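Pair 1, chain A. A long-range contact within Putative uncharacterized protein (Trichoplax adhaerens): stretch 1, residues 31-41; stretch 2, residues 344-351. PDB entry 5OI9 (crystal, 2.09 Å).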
# COMPACT_ATOMS: atom_id res chain seq x y z
N LEU A 31 -1.28 7.43 4.25
CA LEU A 31 -1.97 6.21 3.85
C LEU A 31 -3.17 5.90 4.74
O LEU A 31 -4.25 5.56 4.26
CB LEU A 31 -0.99 5.03 3.86
CG LEU A 31 -1.63 3.68 3.55
CD1 LEU A 31 -1.95 3.59 2.07
CD2 LEU A 31 -0.74 2.52 3.99
N LEU A 32 -2.98 6.00 6.06
CA LEU A 32 -3.99 5.59 7.02
C LEU A 32 -4.74 6.77 7.63
O LEU A 32 -5.33 6.63 8.70
CB LEU A 32 -3.35 4.74 8.12
CG LEU A 32 -2.59 3.51 7.62
CD1 LEU A 32 -1.80 2.85 8.75
CD2 LEU A 32 -3.55 2.51 6.99
N LYS A 33 -4.72 7.92 6.96
CA LYS A 33 -5.36 9.12 7.51
C LYS A 33 -6.86 8.92 7.66
O LYS A 33 -7.43 9.14 8.73
CB LYS A 33 -5.05 10.33 6.63
CG LYS A 33 -5.01 11.65 7.38
CD LYS A 33 -3.84 11.67 8.35
CE LYS A 33 -3.68 13.04 8.99
NZ LYS A 33 -2.46 13.09 9.85
N GLY A 34 -7.52 8.49 6.58
CA GLY A 34 -8.96 8.30 6.61
C GLY A 34 -9.43 7.23 7.57
O GLY A 34 -10.57 7.29 8.04
N SER A 35 -8.58 6.25 7.88
CA SER A 35 -8.95 5.16 8.77
C SER A 35 -8.51 5.40 10.21
O SER A 35 -8.36 4.43 10.96
CB SER A 35 -8.37 3.84 8.26
OG SER A 35 -6.98 3.75 8.54
N ASP A 36 -8.31 6.66 10.60
CA ASP A 36 -7.90 7.00 11.96
C ASP A 36 -6.61 6.30 12.37
O ASP A 36 -6.45 5.91 13.53
CB ASP A 36 -9.02 6.68 12.97
CG ASP A 36 -10.40 7.06 12.46
OD1 ASP A 36 -10.65 8.27 12.26
OD2 ASP A 36 -11.22 6.15 12.26
N CYS A 37 -5.69 6.13 11.41
CA CYS A 37 -4.42 5.43 11.58
C CYS A 37 -4.59 3.94 11.82
O CYS A 37 -3.66 3.27 12.29
CB CYS A 37 -3.57 6.04 12.71
SG CYS A 37 -3.50 7.85 12.73
N ASN A 38 -5.76 3.39 11.48
CA ASN A 38 -6.09 1.99 11.74
C ASN A 38 -5.99 1.18 10.46
O ASN A 38 -6.56 1.56 9.43
CB ASN A 38 -7.50 1.89 12.34
CG ASN A 38 -7.91 0.46 12.70
OD1 ASN A 38 -7.77 -0.46 11.90
ND2 ASN A 38 -8.46 0.29 13.90
N LEU A 39 -5.28 0.05 10.52
CA LEU A 39 -5.22 -0.91 9.43
C LEU A 39 -5.91 -2.20 9.89
O LEU A 39 -5.53 -2.78 10.91
CB LEU A 39 -3.78 -1.19 9.02
CG LEU A 39 -3.57 -2.22 7.90
CD1 LEU A 39 -4.22 -1.74 6.61
CD2 LEU A 39 -2.10 -2.52 7.68
N THR A 40 -6.92 -2.63 9.13
CA THR A 40 -7.71 -3.80 9.47
C THR A 40 -7.29 -4.98 8.60
O THR A 40 -7.15 -4.83 7.38
CB THR A 40 -9.21 -3.52 9.29
OG1 THR A 40 -9.64 -2.58 10.27
CG2 THR A 40 -10.03 -4.80 9.41
N ILE A 41 -7.09 -6.14 9.22
CA ILE A 41 -6.73 -7.37 8.52
C ILE A 41 -7.80 -8.41 8.82
O ILE A 41 -8.07 -8.71 9.99
CB ILE A 41 -5.34 -7.88 8.96
CG1 ILE A 41 -4.30 -6.77 8.91
CG2 ILE A 41 -4.92 -9.07 8.11
CD1 ILE A 41 -4.02 -6.24 7.52
N MSE A 344 -10.90 -14.22 10.90
CA MSE A 344 -10.27 -13.58 12.04
C MSE A 344 -9.91 -12.14 11.66
O MSE A 344 -9.36 -11.89 10.60
CB MSE A 344 -9.05 -14.38 12.45
CG MSE A 344 -7.99 -13.64 13.21
SE MSE A 344 -6.38 -14.74 13.27
CE MSE A 344 -5.33 -13.68 14.47
N ARG A 345 -10.26 -11.19 12.53
CA ARG A 345 -9.98 -9.78 12.31
C ARG A 345 -8.90 -9.30 13.26
O ARG A 345 -9.01 -9.50 14.48
CB ARG A 345 -11.24 -8.92 12.47
CG ARG A 345 -10.95 -7.42 12.42
CD ARG A 345 -12.18 -6.60 12.06
NE ARG A 345 -12.71 -6.92 10.74
CZ ARG A 345 -13.59 -6.17 10.08
NH1 ARG A 345 -14.05 -5.05 10.62
NH2 ARG A 345 -14.01 -6.54 8.88
N LEU A 346 -7.87 -8.68 12.71
CA LEU A 346 -6.81 -8.04 13.48
C LEU A 346 -6.81 -6.54 13.19
O LEU A 346 -6.99 -6.13 12.04
CB LEU A 346 -5.44 -8.64 13.15
CG LEU A 346 -5.21 -10.09 13.58
CD1 LEU A 346 -3.92 -10.64 13.01
CD2 LEU A 346 -5.22 -10.19 15.10
N GLN A 347 -6.60 -5.75 14.24
CA GLN A 347 -6.55 -4.29 14.14
C GLN A 347 -5.12 -3.83 14.39
O GLN A 347 -4.52 -4.20 15.40
CB GLN A 347 -7.50 -3.65 15.16
CG GLN A 347 -8.95 -4.11 15.04
CD GLN A 347 -9.70 -3.41 13.92
OE1 GLN A 347 -10.15 -2.28 14.07
NE2 GLN A 347 -9.83 -4.09 12.78
N LEU A 348 -4.59 -3.04 13.47
CA LEU A 348 -3.21 -2.55 13.57
C LEU A 348 -3.23 -1.03 13.49
O LEU A 348 -3.57 -0.47 12.44
CB LEU A 348 -2.32 -3.15 12.48
CG LEU A 348 -1.97 -4.65 12.57
CD1 LEU A 348 -3.14 -5.53 12.17
CD2 LEU A 348 -0.75 -4.99 11.72
N VAL A 349 -2.87 -0.37 14.59
CA VAL A 349 -2.70 1.08 14.62
C VAL A 349 -1.22 1.35 14.92
O VAL A 349 -0.85 1.57 16.08
CB VAL A 349 -3.62 1.74 15.65
CG1 VAL A 349 -3.48 3.26 15.61
CG2 VAL A 349 -5.07 1.33 15.41
N PRO A 350 -0.36 1.32 13.91
CA PRO A 350 1.08 1.43 14.16
C PRO A 350 1.52 2.86 14.38
O PRO A 350 0.87 3.82 13.95
CB PRO A 350 1.69 0.85 12.88
CG PRO A 350 0.69 1.19 11.82
CD PRO A 350 -0.67 1.15 12.48
N ASN A 351 2.66 3.01 15.06
CA ASN A 351 3.25 4.33 15.25
C ASN A 351 4.77 4.25 15.10
O ASN A 351 5.34 3.18 14.84
CB ASN A 351 2.85 4.95 16.60
CG ASN A 351 3.40 4.20 17.80
OD1 ASN A 351 4.17 3.25 17.68
ND2 ASN A 351 2.99 4.64 18.99
O HOH W 1 -0.87 4.51 12.08

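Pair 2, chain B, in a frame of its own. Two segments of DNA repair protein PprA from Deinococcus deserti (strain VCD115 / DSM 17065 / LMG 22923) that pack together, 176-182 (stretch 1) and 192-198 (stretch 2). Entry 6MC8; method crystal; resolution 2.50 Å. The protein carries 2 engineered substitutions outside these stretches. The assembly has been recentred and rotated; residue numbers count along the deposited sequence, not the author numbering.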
# COMPACT_ATOMS: atom_id res chain seq x y z
N ALA B 176 -8.19 16.89 -21.52
CA ALA B 176 -8.74 17.83 -22.55
C ALA B 176 -10.17 18.22 -22.22
O ALA B 176 -10.64 17.82 -21.21
CB ALA B 176 -8.60 17.35 -23.97
N ALA B 177 -10.78 19.08 -23.01
CA ALA B 177 -12.21 19.45 -22.92
C ALA B 177 -12.62 19.89 -21.51
O ALA B 177 -13.69 19.51 -21.10
CB ALA B 177 -13.02 18.27 -23.38
N GLN B 178 -11.76 20.67 -20.85
CA GLN B 178 -11.86 21.14 -19.45
C GLN B 178 -11.86 19.93 -18.52
O GLN B 178 -12.21 20.11 -17.40
CB GLN B 178 -13.08 22.02 -19.19
CG GLN B 178 -13.05 23.34 -19.90
CD GLN B 178 -14.35 24.08 -19.71
OE1 GLN B 178 -15.28 23.59 -19.09
NE2 GLN B 178 -14.42 25.26 -20.26
N THR B 179 -11.31 18.82 -18.95
CA THR B 179 -11.37 17.57 -18.20
C THR B 179 -10.02 17.26 -17.56
O THR B 179 -8.98 17.35 -18.21
CB THR B 179 -11.82 16.44 -19.13
OG1 THR B 179 -13.24 16.53 -19.35
CG2 THR B 179 -11.44 15.07 -18.65
N TRP B 180 -10.05 16.91 -16.28
CA TRP B 180 -8.89 16.48 -15.53
C TRP B 180 -9.13 15.08 -14.99
O TRP B 180 -10.25 14.72 -14.63
CB TRP B 180 -8.60 17.47 -14.41
CG TRP B 180 -8.01 18.73 -14.92
CD1 TRP B 180 -8.68 19.78 -15.46
CD2 TRP B 180 -6.64 19.11 -14.87
NE1 TRP B 180 -7.80 20.77 -15.80
CE2 TRP B 180 -6.54 20.39 -15.44
CE3 TRP B 180 -5.48 18.49 -14.41
CZ2 TRP B 180 -5.33 21.06 -15.56
CZ3 TRP B 180 -4.29 19.15 -14.53
CH2 TRP B 180 -4.22 20.42 -15.10
N THR B 181 -8.07 14.28 -14.93
CA THR B 181 -8.23 12.87 -14.61
C THR B 181 -7.12 12.39 -13.67
O THR B 181 -6.04 12.96 -13.62
CB THR B 181 -8.29 12.02 -15.88
OG1 THR B 181 -8.56 10.66 -15.54
CG2 THR B 181 -7.01 12.10 -16.66
N ARG B 182 -7.44 11.33 -12.92
CA ARG B 182 -6.50 10.69 -12.02
C ARG B 182 -6.89 9.23 -11.81
O ARG B 182 -8.06 8.86 -11.97
CB ARG B 182 -6.40 11.42 -10.67
CG ARG B 182 -7.69 11.50 -9.88
CD ARG B 182 -7.46 12.34 -8.65
NE ARG B 182 -8.67 12.60 -7.89
CZ ARG B 182 -8.71 13.31 -6.77
NH1 ARG B 182 -7.59 13.83 -6.29
NH2 ARG B 182 -9.85 13.51 -6.14
N VAL B 192 -10.56 5.14 -11.52
CA VAL B 192 -10.19 6.31 -12.31
C VAL B 192 -11.31 7.34 -12.21
O VAL B 192 -12.50 6.99 -12.25
CB VAL B 192 -9.86 5.93 -13.77
CG1 VAL B 192 -11.00 5.22 -14.45
CG2 VAL B 192 -9.44 7.14 -14.58
N GLU B 193 -10.94 8.60 -11.99
CA GLU B 193 -11.87 9.70 -11.91
C GLU B 193 -11.66 10.61 -13.10
O GLU B 193 -10.52 10.88 -13.48
CB GLU B 193 -11.68 10.49 -10.61
CG GLU B 193 -12.65 11.64 -10.41
CD GLU B 193 -12.41 12.40 -9.13
OE1 GLU B 193 -11.46 12.05 -8.41
OE2 GLU B 193 -13.17 13.33 -8.85
N VAL B 194 -12.75 11.06 -13.71
CA VAL B 194 -12.73 12.05 -14.78
C VAL B 194 -13.56 13.24 -14.32
O VAL B 194 -14.74 13.08 -13.99
CB VAL B 194 -13.26 11.45 -16.09
CG1 VAL B 194 -13.53 12.52 -17.10
CG2 VAL B 194 -12.26 10.47 -16.66
N HIS B 195 -12.95 14.41 -14.31
CA HIS B 195 -13.51 15.59 -13.65
C HIS B 195 -13.56 16.78 -14.59
O HIS B 195 -12.53 17.18 -15.14
CB HIS B 195 -12.69 15.94 -12.42
CG HIS B 195 -13.17 17.16 -11.70
ND1 HIS B 195 -14.28 17.15 -10.88
CD2 HIS B 195 -12.69 18.42 -11.66
CE1 HIS B 195 -14.46 18.36 -10.38
NE2 HIS B 195 -13.51 19.15 -10.84
N ARG B 196 -14.74 17.35 -14.76
CA ARG B 196 -14.91 18.66 -15.40
C ARG B 196 -15.62 19.55 -14.39
O ARG B 196 -16.72 19.19 -13.93
CB ARG B 196 -15.69 18.57 -16.70
CG ARG B 196 -15.71 19.90 -17.45
CD ARG B 196 -16.58 19.87 -18.68
NE ARG B 196 -16.08 18.97 -19.71
CZ ARG B 196 -16.71 17.87 -20.08
NH1 ARG B 196 -17.86 17.53 -19.51
NH2 ARG B 196 -16.20 17.10 -21.03
N PRO B 197 -15.05 20.70 -14.04
CA PRO B 197 -15.59 21.51 -12.93
C PRO B 197 -16.95 22.11 -13.24
O PRO B 197 -17.17 22.68 -14.31
CB PRO B 197 -14.53 22.59 -12.74
CG PRO B 197 -13.30 22.01 -13.31
CD PRO B 197 -13.73 21.19 -14.47
N ALA B 198 -17.86 21.98 -12.28
CA ALA B 198 -19.21 22.50 -12.42
C ALA B 198 -19.75 22.86 -11.04
O ALA B 198 -19.69 22.04 -10.12
CB ALA B 198 -20.13 21.50 -13.10

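A tight turn feeding an antiparallel strand pair is a backbone frame that very different side chains can fill, and these two pairs illustrate the principle. In each, a type I' turn, S35(A) to N38(A) in pair 1 and A176(B) to T179(B) in pair 2, leads into a strand whose direction lies at 161° or 166° to that of its partner. The backbones superpose with an RMSD of 0.9 Å over 14 residues, although the touching residues are at least 303 positions apart in pair 1 and as few as 10 in pair 2. The register is the same. L39(A)–L348(A) matches W180(B)–H195(B), and I41(A)–L346(A) matches R182(B)–E193(B), all hydrogen-bonded pairs; between them lie the non-hydrogen-bonded pairs T40(A)–Q347(A) and T181(B)–V194(B). The ladder matches accordingly: L39(A) N donates to L348(A) O at 2.6 Å, and W180(B) N to H195(B) O at 2.7 Å.

A clear contrast lies on the face shared by the hydrogen-bonded pairs. Pair 1 fills it with hydrocarbon: I41(A) CB lies 4.3 Å from L346(A) CB, while I41(A) CG1 reaches diagonally to L348(A) CD1 at 3.7 Å. At the positions of I41(A) and L346(A), pair 2 places opposite charges. The extended side chains of R182(B) and E193(B) form a salt bridge, with R182(B) NE 2.9 Å from E193(B) OE1; R182(B) NH2 donates to that same oxygen at 3.1 Å, so the carboxylate oxygen sits at the edge of the guanidinium. Dispersion and charge thus occupy equivalent places.

On the other face, T40(A) and T181(B) coincide closely, yet their hydroxyls serve different partners. T40(A) OG1 accepts from Q347(A) NE2 at 2.9 Å, and Q347(A) OE1 in turn accepts from N38(A) ND2 at 3.1 Å, so one amide links two side chains, two residues apart, of the opposing stretch. Pair 2 has V194(B) in place of Q347(A), with no polar group to offer; T181(B) OG1 instead donates to the backbone at E193(B) O, 2.9 Å away, and T179(B) CG2 packs on V194(B) CG1 at 3.6 Å.

The turn is met differently as well. V349(A) packs against it, with CG1 3.3 Å from C37(A) O, and the O of water 1 donates to C37(A) O at 3.1 Å and to P350(A) O at 2.6 Å. The counterpart of V349(A), R196(B), reaches back to the turn, where its NE donates to A177(B) O at 2.8 Å and nearly in line. A common backbone sets which positions face one another, but not the chemistry by which they meet.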